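Local coordinates for ORF10 (Moritella marina, PDB 6RIW), which probably condenses acyl chains during polyunsaturated fatty acid synthesis, this piece being the ketosynthase-chain length factor didomain of a longer synthase, at residues 283-295 / 305-318. Residues are numbered along the deposited sequence; the frame is centred on the assembly and turned at random.
Sequences AIIKGGALSNDGK and KGQVLVYERAYADA. With MG (magnesium ion), chain B.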
ATOM      1  N   ALA A 283       9.512   5.350 -26.144  1.00 19.67           N
ATOM      2  CA  ALA A 283       8.766   4.191 -26.608  1.00 17.53           C
ATOM      3  C   ALA A 283       7.300   4.573 -26.582  1.00 19.88           C
ATOM      4  O   ALA A 283       6.915   5.583 -25.986  1.00 19.17           O
ATOM      5  CB  ALA A 283       9.023   2.950 -25.746  1.00 23.69           C
ATOM      6  N   ILE A 284       6.492   3.755 -27.244  1.00 20.03           N
ATOM      7  CA  ILE A 284       5.046   3.910 -27.284  1.00 23.93           C
ATOM      8  C   ILE A 284       4.433   2.781 -26.466  1.00 22.70           C
ATOM      9  O   ILE A 284       4.786   1.603 -26.651  1.00 20.98           O
ATOM     10  CB  ILE A 284       4.513   3.884 -28.731  1.00 22.72           C
ATOM     11  CG1 ILE A 284       5.096   5.051 -29.567  1.00 19.72           C
ATOM     12  CG2 ILE A 284       2.978   3.832 -28.736  1.00 24.83           C
ATOM     13  CD1 ILE A 284       4.456   6.411 -29.342  1.00 23.33           C
ATOM     14  N   ILE A 285       3.539   3.133 -25.544  1.00 19.99           N
ATOM     15  CA  ILE A 285       2.708   2.138 -24.881  1.00 17.70           C
ATOM     16  C   ILE A 285       1.478   1.960 -25.763  1.00 19.40           C
ATOM     17  O   ILE A 285       0.650   2.867 -25.889  1.00 20.18           O
ATOM     18  CB  ILE A 285       2.333   2.552 -23.450  1.00 17.68           C
ATOM     19  CG1 ILE A 285       3.608   2.743 -22.607  1.00 20.25           C
ATOM     20  CG2 ILE A 285       1.444   1.487 -22.820  1.00 18.52           C
ATOM     21  CD1 ILE A 285       3.365   3.388 -21.253  1.00 20.14           C
ATOM     22  N   LYS A 286       1.393   0.800 -26.418  1.00 21.59           N
ATOM     23  CA  LYS A 286       0.343   0.548 -27.393  1.00 22.30           C
ATOM     24  C   LYS A 286      -0.938   0.102 -26.719  1.00 25.06           C
ATOM     25  O   LYS A 286      -2.038   0.373 -27.226  1.00 21.70           O
ATOM     26  CB  LYS A 286       0.809  -0.517 -28.393  1.00 21.58           C
ATOM     27  CG  LYS A 286      -0.008  -0.589 -29.686  1.00 27.18           C
ATOM     28  CD  LYS A 286       0.218   0.638 -30.589  1.00 27.08           C
ATOM     29  CE  LYS A 286      -0.754   0.639 -31.766  1.00 30.64           C
ATOM     30  NZ  LYS A 286      -2.173   0.365 -31.315  1.00 27.78           N
ATOM     31  N   GLY A 287      -0.812  -0.569 -25.582  1.00 22.38           N
ATOM     32  CA  GLY A 287      -1.972  -1.020 -24.847  1.00 20.97           C
ATOM     33  C   GLY A 287      -1.529  -1.897 -23.697  1.00 23.72           C
ATOM     34  O   GLY A 287      -0.335  -2.060 -23.438  1.00 22.00           O
ATOM     35  N   GLY A 288      -2.513  -2.458 -23.013  1.00 23.12           N
ATOM     36  CA  GLY A 288      -2.208  -3.389 -21.948  1.00 21.84           C
ATOM     37  C   GLY A 288      -3.459  -3.665 -21.150  1.00 21.90           C
ATOM     38  O   GLY A 288      -4.538  -3.145 -21.446  1.00 22.71           O
ATOM     39  N   ALA A 289      -3.290  -4.490 -20.121  1.00 17.73           N
ATOM     40  CA  ALA A 289      -4.445  -4.937 -19.366  1.00 20.27           C
ATOM     41  C   ALA A 289      -4.026  -5.409 -17.988  1.00 16.58           C
ATOM     42  O   ALA A 289      -2.870  -5.763 -17.736  1.00 17.72           O
ATOM     43  CB  ALA A 289      -5.190  -6.070 -20.072  1.00 22.08           C
ATOM     44  N   LEU A 290      -5.016  -5.446 -17.112  1.00 16.79           N
ATOM     45  CA  LEU A 290      -4.887  -6.008 -15.781  1.00 18.98           C
ATOM     46  C   LEU A 290      -5.868  -7.164 -15.638  1.00 21.68           C
ATOM     47  O   LEU A 290      -6.868  -7.261 -16.359  1.00 25.76           O
ATOM     48  CB  LEU A 290      -5.167  -4.941 -14.719  1.00 17.45           C
ATOM     49  CG  LEU A 290      -4.584  -3.573 -15.054  1.00 18.98           C
ATOM     50  CD1 LEU A 290      -5.235  -2.483 -14.180  1.00 22.46           C
ATOM     51  CD2 LEU A 290      -3.050  -3.583 -14.910  1.00 16.77           C
ATOM     52  N   SER A 291      -5.567  -8.058 -14.712  1.00 19.82           N
ATOM     53  CA  SER A 291      -6.496  -9.128 -14.384  1.00 17.97           C
ATOM     54  C   SER A 291      -6.112  -9.702 -13.035  1.00 16.79           C
ATOM     55  O   SER A 291      -4.979  -9.546 -12.570  1.00 18.91           O
ATOM     56  CB  SER A 291      -6.494 -10.222 -15.456  1.00 21.43           C
ATOM     57  OG  SER A 291      -5.436 -11.152 -15.224  1.00 23.59           O
ATOM     58  N   ASN A 292      -7.072 -10.374 -12.415  1.00 16.97           N
ATOM     59  CA  ASN A 292      -6.804 -11.196 -11.250  1.00 19.05           C
ATOM     60  C   ASN A 292      -7.029 -12.662 -11.588  1.00 20.26           C
ATOM     61  O   ASN A 292      -7.896 -12.990 -12.399  1.00 21.78           O
ATOM     62  CB  ASN A 292      -7.681 -10.803 -10.077  1.00 18.37           C
ATOM     63  CG  ASN A 292      -7.148 -11.336  -8.809  1.00 19.04           C
ATOM     64  OD1 ASN A 292      -7.552 -12.406  -8.354  1.00 20.42           O
ATOM     65  ND2 ASN A 292      -6.175 -10.631  -8.242  1.00 20.56           N
ATOM     66  N   ASP A 293      -6.231 -13.535 -10.951  1.00 20.70           N
ATOM     67  CA  ASP A 293      -6.338 -14.978 -11.150  1.00 22.82           C
ATOM     68  C   ASP A 293      -7.670 -15.536 -10.673  1.00 25.06           C
ATOM     69  O   ASP A 293      -8.055 -16.635 -11.089  1.00 23.30           O
ATOM     70  CB  ASP A 293      -5.219 -15.708 -10.406  1.00 22.17           C
ATOM     71  CG  ASP A 293      -3.878 -15.654 -11.137  1.00 27.20           C
ATOM     72  OD1 ASP A 293      -3.816 -15.136 -12.275  1.00 24.50           O
ATOM     73  OD2 ASP A 293      -2.876 -16.145 -10.558  1.00 28.56           O
ATOM     74  N   GLY A 294      -8.373 -14.829  -9.796  1.00 22.05           N
ATOM     75  CA  GLY A 294      -9.601 -15.401  -9.263  1.00 19.89           C
ATOM     76  C   GLY A 294      -9.331 -16.653  -8.448  1.00 24.93           C
ATOM     77  O   GLY A 294      -8.324 -16.766  -7.739  1.00 20.75           O
ATOM     78  N   LYS A 295     -10.238 -17.625  -8.576  1.00 24.70           N
ATOM     79  CA  LYS A 295     -10.253 -18.808  -7.730  1.00 26.85           C
ATOM     80  C   LYS A 295      -9.319 -19.888  -8.267  1.00 29.68           C
ATOM     81  O   LYS A 295      -9.172 -20.056  -9.476  1.00 28.82           O
ATOM     82  CB  LYS A 295     -11.682 -19.357  -7.652  1.00 25.96           C
ATOM     83  CG  LYS A 295     -11.906 -20.439  -6.622  1.00 31.06           C
ATOM     84  CD  LYS A 295     -13.403 -20.551  -6.296  1.00 34.22           C
ATOM     85  CE  LYS A 295     -13.629 -20.645  -4.798  1.00 40.86           C
ATOM     86  NZ  LYS A 295     -12.671 -19.762  -4.033  1.00 35.22           N
ATOM     87  N   LYS A 305      -4.540 -19.637 -15.665  1.00 23.34           N
ATOM     88  CA  LYS A 305      -5.750 -19.107 -16.306  1.00 27.35           C
ATOM     89  C   LYS A 305      -5.776 -17.580 -16.280  1.00 26.39           C
ATOM     90  O   LYS A 305      -6.161 -16.945 -17.269  1.00 25.71           O
ATOM     91  CB  LYS A 305      -7.017 -19.677 -15.656  1.00 29.44           C
ATOM     92  CG  LYS A 305      -7.327 -19.151 -14.251  1.00 39.06           C
ATOM     93  CD  LYS A 305      -8.397 -19.977 -13.514  1.00 37.86           C
ATOM     94  CE  LYS A 305      -9.777 -19.385 -13.659  1.00 39.29           C
ATOM     95  NZ  LYS A 305     -10.103 -18.515 -12.480  1.00 36.47           N
ATOM     96  N   GLY A 306      -5.362 -16.969 -15.164  1.00 27.25           N
ATOM     97  CA  GLY A 306      -5.332 -15.517 -15.106  1.00 24.96           C
ATOM     98  C   GLY A 306      -4.263 -14.914 -15.990  1.00 21.01           C
ATOM     99  O   GLY A 306      -4.430 -13.801 -16.504  1.00 22.88           O
ATOM    100  N   GLN A 307      -3.141 -15.624 -16.171  1.00 19.92           N
ATOM    101  CA  GLN A 307      -2.071 -15.108 -17.019  1.00 20.64           C
ATOM    102  C   GLN A 307      -2.460 -15.126 -18.489  1.00 22.00           C
ATOM    103  O   GLN A 307      -2.220 -14.153 -19.208  1.00 18.85           O
ATOM    104  CB  GLN A 307      -0.791 -15.911 -16.791  1.00 20.50           C
ATOM    105  CG  GLN A 307      -0.349 -15.877 -15.306  1.00 21.42           C
ATOM    106  CD  GLN A 307       0.931 -16.653 -15.060  1.00 27.45           C
ATOM    107  OE1 GLN A 307       1.417 -17.366 -15.951  1.00 25.87           O
ATOM    108  NE2 GLN A 307       1.482 -16.534 -13.841  1.00 22.56           N
ATOM    109  N   VAL A 308      -3.008 -16.241 -18.974  1.00 22.89           N
ATOM    110  CA  VAL A 308      -3.517 -16.248 -20.343  1.00 21.03           C
ATOM    111  C   VAL A 308      -4.564 -15.150 -20.519  1.00 20.97           C
ATOM    112  O   VAL A 308      -4.555 -14.419 -21.515  1.00 21.68           O
ATOM    113  CB  VAL A 308      -4.079 -17.643 -20.697  1.00 23.61           C
ATOM    114  CG1 VAL A 308      -4.829 -17.604 -22.040  1.00 27.87           C
ATOM    115  CG2 VAL A 308      -2.951 -18.682 -20.725  1.00 23.30           C
ATOM    116  N   LEU A 309      -5.447 -14.976 -19.527  1.00 23.12           N
ATOM    117  CA  LEU A 309      -6.483 -13.956 -19.652  1.00 21.41           C
ATOM    118  C   LEU A 309      -5.886 -12.560 -19.817  1.00 19.98           C
ATOM    119  O   LEU A 309      -6.351 -11.780 -20.653  1.00 20.04           O
ATOM    120  CB  LEU A 309      -7.421 -14.003 -18.449  1.00 21.19           C
ATOM    121  CG  LEU A 309      -8.516 -12.930 -18.406  1.00 20.85           C
ATOM    122  CD1 LEU A 309      -9.523 -13.052 -19.581  1.00 24.57           C
ATOM    123  CD2 LEU A 309      -9.239 -12.964 -17.061  1.00 22.51           C
ATOM    124  N   VAL A 310      -4.862 -12.212 -19.030  1.00 20.46           N
ATOM    125  CA  VAL A 310      -4.324 -10.857 -19.167  1.00 19.40           C
ATOM    126  C   VAL A 310      -3.650 -10.672 -20.530  1.00 20.58           C
ATOM    127  O   VAL A 310      -3.690  -9.574 -21.101  1.00 18.78           O
ATOM    128  CB  VAL A 310      -3.380 -10.502 -17.995  1.00 22.76           C
ATOM    129  CG1 VAL A 310      -1.971 -11.045 -18.204  1.00 22.84           C
ATOM    130  CG2 VAL A 310      -3.333  -8.994 -17.811  1.00 18.76           C
ATOM    131  N   TYR A 311      -3.050 -11.732 -21.089  1.00 20.10           N
ATOM    132  CA  TYR A 311      -2.514 -11.642 -22.448  1.00 19.84           C
ATOM    133  C   TYR A 311      -3.622 -11.332 -23.445  1.00 19.58           C
ATOM    134  O   TYR A 311      -3.473 -10.458 -24.301  1.00 18.14           O
ATOM    135  CB  TYR A 311      -1.830 -12.947 -22.867  1.00 22.17           C
ATOM    136  CG  TYR A 311      -0.631 -13.374 -22.071  1.00 22.24           C
ATOM    137  CD1 TYR A 311       0.286 -12.455 -21.580  1.00 23.55           C
ATOM    138  CD2 TYR A 311      -0.409 -14.716 -21.831  1.00 23.57           C
ATOM    139  CE1 TYR A 311       1.395 -12.876 -20.853  1.00 25.32           C
ATOM    140  CE2 TYR A 311       0.678 -15.146 -21.133  1.00 23.91           C
ATOM    141  CZ  TYR A 311       1.582 -14.233 -20.640  1.00 26.58           C
ATOM    142  OH  TYR A 311       2.649 -14.701 -19.916  1.00 25.57           O
ATOM    143  N   GLU A 312      -4.723 -12.083 -23.374  1.00 20.25           N
ATOM    144  CA  GLU A 312      -5.834 -11.861 -24.290  1.00 22.38           C
ATOM    145  C   GLU A 312      -6.330 -10.428 -24.190  1.00 22.01           C
ATOM    146  O   GLU A 312      -6.462  -9.735 -25.205  1.00 20.95           O
ATOM    147  CB  GLU A 312      -6.966 -12.845 -23.996  1.00 23.73           C
ATOM    148  CG  GLU A 312      -6.592 -14.286 -24.284  1.00 24.44           C
ATOM    149  CD  GLU A 312      -7.558 -15.283 -23.681  1.00 31.15           C
ATOM    150  OE1 GLU A 312      -8.401 -14.876 -22.855  1.00 29.76           O
ATOM    151  OE2 GLU A 312      -7.473 -16.483 -24.037  1.00 34.24           O
ATOM    152  N   ARG A 313      -6.544  -9.948 -22.956  1.00 20.85           N
ATOM    153  CA  ARG A 313      -7.055  -8.595 -22.754  1.00 21.39           C
ATOM    154  C   ARG A 313      -6.067  -7.543 -23.229  1.00 20.25           C
ATOM    155  O   ARG A 313      -6.484  -6.495 -23.724  1.00 20.44           O
ATOM    156  CB  ARG A 313      -7.395  -8.371 -21.267  1.00 18.88           C
ATOM    157  CG  ARG A 313      -8.592  -9.147 -20.767  1.00 22.40           C
ATOM    158  CD  ARG A 313      -8.850  -8.830 -19.287  1.00 20.62           C
ATOM    159  NE  ARG A 313     -10.094  -9.400 -18.783  1.00 23.42           N
ATOM    160  CZ  ARG A 313     -10.381  -9.493 -17.486  1.00 23.60           C
ATOM    161  NH1 ARG A 313      -9.503  -9.048 -16.585  1.00 22.70           N
ATOM    162  NH2 ARG A 313     -11.527 -10.024 -17.087  1.00 20.40           N
ATOM    163  N   ALA A 314      -4.759  -7.805 -23.109  1.00 17.31           N
ATOM    164  CA  ALA A 314      -3.764  -6.794 -23.452  1.00 17.88           C
ATOM    165  C   ALA A 314      -3.650  -6.597 -24.957  1.00 21.76           C
ATOM    166  O   ALA A 314      -3.574  -5.457 -25.436  1.00 20.74           O
ATOM    167  CB  ALA A 314      -2.394  -7.176 -22.875  1.00 21.68           C
ATOM    168  N   TYR A 315      -3.587  -7.691 -25.719  1.00 21.89           N
ATOM    169  CA  TYR A 315      -3.431  -7.532 -27.166  1.00 22.04           C
ATOM    170  C   TYR A 315      -4.722  -7.051 -27.810  1.00 23.45           C
ATOM    171  O   TYR A 315      -4.678  -6.304 -28.791  1.00 22.84           O
ATOM    172  CB  TYR A 315      -2.898  -8.836 -27.782  1.00 22.22           C
ATOM    173  CG  TYR A 315      -1.453  -8.961 -27.381  1.00 22.93           C
ATOM    174  CD1 TYR A 315      -0.469  -8.220 -28.041  1.00 25.01           C
ATOM    175  CD2 TYR A 315      -1.080  -9.707 -26.265  1.00 23.20           C
ATOM    176  CE1 TYR A 315       0.849  -8.262 -27.636  1.00 24.44           C
ATOM    177  CE2 TYR A 315       0.244  -9.763 -25.852  1.00 22.60           C
ATOM    178  CZ  TYR A 315       1.201  -9.035 -26.536  1.00 24.37           C
ATOM    179  OH  TYR A 315       2.513  -9.075 -26.113  1.00 24.05           O
ATOM    180  N   ALA A 316      -5.870  -7.418 -27.246  1.00 25.44           N
ATOM    181  CA  ALA A 316      -7.115  -6.774 -27.654  1.00 22.95           C
ATOM    182  C   ALA A 316      -7.085  -5.275 -27.370  1.00 26.25           C
ATOM    183  O   ALA A 316      -7.479  -4.465 -28.219  1.00 24.24           O
ATOM    184  CB  ALA A 316      -8.293  -7.426 -26.943  1.00 24.33           C
ATOM    185  N   ASP A 317      -6.617  -4.882 -26.182  1.00 25.21           N
ATOM    186  CA  ASP A 317      -6.585  -3.456 -25.857  1.00 26.72           C
ATOM    187  C   ASP A 317      -5.624  -2.711 -26.768  1.00 26.62           C
ATOM    188  O   ASP A 317      -5.904  -1.578 -27.177  1.00 28.73           O
ATOM    189  CB  ASP A 317      -6.187  -3.233 -24.397  1.00 23.85           C
ATOM    190  CG  ASP A 317      -6.105  -1.750 -24.038  1.00 29.16           C
ATOM    191  OD1 ASP A 317      -7.171  -1.128 -23.799  1.00 30.43           O
ATOM    192  OD2 ASP A 317      -4.981  -1.194 -23.999  1.00 28.06           O
ATOM    193  N   ALA A 318      -4.471  -3.324 -27.072  1.00 23.43           N
ATOM    194  CA  ALA A 318      -3.478  -2.693 -27.928  1.00 24.02           C
ATOM    195  C   ALA A 318      -3.893  -2.718 -29.393  1.00 29.91           C
ATOM    196  O   ALA A 318      -3.330  -1.966 -30.196  1.00 28.59           O
ATOM    197  CB  ALA A 318      -2.116  -3.393 -27.770  1.00 24.59           C
TER
HETATM  198 MG    MG B1101      -3.494   2.009 -27.572  1.00 27.69          MG
HETATM  199  O   HOH W   1      -2.263   3.181 -25.871  1.00 21.87           O
HETATM  200  O   HOH W   2      -0.454 -14.961 -11.785  1.00 29.09           O
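Asp317 turns its CG opposite the backbone nitrogen (chi1 178°), which carries the carboxylate to strand 283-292, and OD2 takes the N-H of Gly288 at 2.9 Å from N, on the anti side of OD2, 30° out of the carboxylate plane. Lys286 also starts with CG anti to N, then bends at chi2 (70°) and again at chi4, which curls NZ back onto the last helical carbonyl here, 2.8 Å from Ala318 O. The backbone O of that same lysine binds the magnesium ion at 2.2 Å, together with Met1 O and a water that also lies within hydrogen-bonding distance of Ile285 O. Swapping Lys286 for an alanine would probably leave Ala318 O without its ammonium donor and strip away the chain lying against the Ala318 methyl.

Further along, the strand runs close over the helix because small residues face it: a CB on Gly287 would collide with Ala318, and the CB of Ala289 sits 3.4 Å from Arg313 CB and against Val310 CG2. Arg313 stretches out from CG to NE; NH1 meets Leu290 O at 3.2 Å, in the carbonyl plane on a lone pair, while Leu309 CD2 lies over one guanidinium face and Ser656 takes NH2. Ser291 OG donates to Gly306 O (3.1 Å), reaching it from the face opposite Val310 N, so this helical carbonyl carries two bonds. At the far end Lys305 NZ reaches Asp293 O at 3.1 Å and is salt-bridged to Asp654, while Asp293 OD1 is held by Asn444.

In this thiolase-fold ketosynthase half, helix 304-318 runs roughly antiparallel to its strand, at an oblique angle. All five hydrogen bonds across the contact join side chain to backbone and are spread along the helix, the Asp317 and Lys286 pair holding its C-terminal end close to the metal.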